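Local coordinates for transaminase (Bacillus megaterium, PDB 5G09) that catalyses S-selective transfer of amino groups as a class-III aminotransferase, a fold type I family that works with pyridoxal phosphate, at the interface of chains A and B. Numbering follows the deposited sequence. Chains: chain A/B, Transaminase.

The interface of chains A and B. Residues chain A 114-116, 131, 312, 320, 325; chain B 21-22.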
# COMPACT_ATOMS: atom_id res chain seq x y z
N LYS A 114 -22.01 -20.22 -11.02
CA LYS A 114 -22.51 -20.27 -9.65
C LYS A 114 -22.69 -18.88 -9.06
O LYS A 114 -21.97 -17.94 -9.44
CB LYS A 114 -21.58 -21.10 -8.73
CG LYS A 114 -21.68 -22.62 -8.92
CD LYS A 114 -20.84 -23.30 -7.84
CE LYS A 114 -21.17 -24.78 -7.63
NZ LYS A 114 -20.57 -25.19 -6.33
N VAL A 115 -23.63 -18.77 -8.11
CA VAL A 115 -23.93 -17.55 -7.37
C VAL A 115 -23.46 -17.66 -5.92
O VAL A 115 -23.52 -18.74 -5.32
CB VAL A 115 -25.45 -17.25 -7.36
CG1 VAL A 115 -25.75 -15.98 -6.56
CG2 VAL A 115 -25.97 -17.05 -8.78
N ARG A 116 -22.95 -16.55 -5.37
CA ARG A 116 -22.88 -16.37 -3.91
C ARG A 116 -23.75 -15.16 -3.54
O ARG A 116 -23.57 -14.05 -4.09
CB ARG A 116 -21.42 -16.16 -3.48
CG ARG A 116 -21.30 -15.74 -2.03
CD ARG A 116 -19.92 -16.03 -1.45
NE ARG A 116 -19.78 -15.47 -0.10
CZ ARG A 116 -20.27 -16.06 0.99
NH1 ARG A 116 -20.95 -17.23 0.89
NH2 ARG A 116 -20.08 -15.51 2.19
N ILE A 131 -12.72 -12.96 -5.66
CA ILE A 131 -12.76 -14.15 -6.53
C ILE A 131 -11.89 -13.95 -7.79
O ILE A 131 -11.12 -14.85 -8.16
CB ILE A 131 -14.21 -14.50 -6.98
CG1 ILE A 131 -15.05 -14.97 -5.78
CG2 ILE A 131 -14.15 -15.62 -8.04
CD1 ILE A 131 -16.56 -14.83 -6.04
N VAL A 312 -20.53 -16.05 -11.07
CA VAL A 312 -19.23 -16.29 -11.71
C VAL A 312 -19.42 -17.32 -12.81
O VAL A 312 -20.35 -18.14 -12.75
CB VAL A 312 -18.18 -16.77 -10.70
CG1 VAL A 312 -18.03 -15.78 -9.53
CG2 VAL A 312 -18.51 -18.18 -10.19
N MET A 320 -13.05 -22.59 -8.02
CA MET A 320 -13.39 -22.32 -6.62
C MET A 320 -13.86 -23.58 -5.89
O MET A 320 -13.47 -23.83 -4.73
CB MET A 320 -14.43 -21.21 -6.51
CG MET A 320 -13.92 -19.84 -6.96
SD MET A 320 -12.60 -19.12 -5.93
CE MET A 320 -13.43 -18.93 -4.34
N TRP A 325 -12.90 -22.51 0.77
CA TRP A 325 -12.86 -21.05 0.80
C TRP A 325 -13.22 -20.49 2.17
O TRP A 325 -14.36 -20.67 2.64
CB TRP A 325 -13.81 -20.51 -0.27
CG TRP A 325 -13.69 -19.01 -0.56
CD1 TRP A 325 -12.65 -18.18 -0.30
CD2 TRP A 325 -14.67 -18.23 -1.24
NE1 TRP A 325 -12.93 -16.89 -0.76
CE2 TRP A 325 -14.17 -16.91 -1.34
CE3 TRP A 325 -15.95 -18.52 -1.76
CZ2 TRP A 325 -14.89 -15.88 -1.95
CZ3 TRP A 325 -16.66 -17.49 -2.38
CH2 TRP A 325 -16.12 -16.18 -2.47
N LEU B 21 -24.74 -22.82 -6.14
CA LEU B 21 -24.26 -21.99 -5.03
C LEU B 21 -22.79 -22.20 -4.81
O LEU B 21 -22.32 -23.35 -4.81
CB LEU B 21 -24.98 -22.32 -3.73
CG LEU B 21 -26.28 -21.60 -3.34
CD1 LEU B 21 -26.02 -20.11 -3.15
CD2 LEU B 21 -27.36 -21.74 -4.38
N MET B 22 -22.05 -21.10 -4.62
CA MET B 22 -20.61 -21.21 -4.28
C MET B 22 -20.39 -21.82 -2.90
O MET B 22 -21.08 -21.48 -1.92
CB MET B 22 -19.88 -19.87 -4.38
CG MET B 22 -19.95 -19.21 -5.75
SD MET B 22 -18.87 -17.75 -5.86
CE MET B 22 -17.30 -18.59 -6.01
O HOH W 1 -22.21 -18.83 -1.34
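B:Met22 plugs its side chain into an apolar pocket of chain A, from a loop that pairs with strand 112-118 through a parallel bridge between A:Val115 and B:Leu21. The patch belongs to a two-fold symmetric interface between copies of one protein and recurs with the chains exchanged, in keeping with the dimers typical of class-III aminotransferases. The amide N of B:Met22 donates to O of A:Val115 at 2.9 Å, from above the carbonyl plane. In the reverse direction, NZ of A:Lys114 donates to the carbonyl O of B:Leu21 at 3.0 Å, tilted 34° from the plane. The lysine chain, extended beyond CG, lies along the loop. An alanine in place of A:Lys114 would probably leave the B:Leu21 carbonyl without its NZ donor and the loop less firmly tied to the strand. A water in plane at the guanidinium edge bridges NH1 of A:Arg116 (3.0 Å from the water oxygen) and the backbone O of B:Met22 (2.9 Å from it).

Apolar contacts surround the B:Met22 side chain. It runs inward over A:Val115 O, its CG packs on CB of A:Lys114, and its sulfur SD lies 3.8 Å from CB of A:Arg116. A:Ile131, from helix 121-136, meets it tip to tip, CD1 3.7 Å from SD. The bend at chi3 (76°) sends the terminal methyl CE to CG of A:Met320 and CZ3 of A:Trp325. A:Met320 in turn sets its own CE over the centre of the indole, 3.4 Å above the plane.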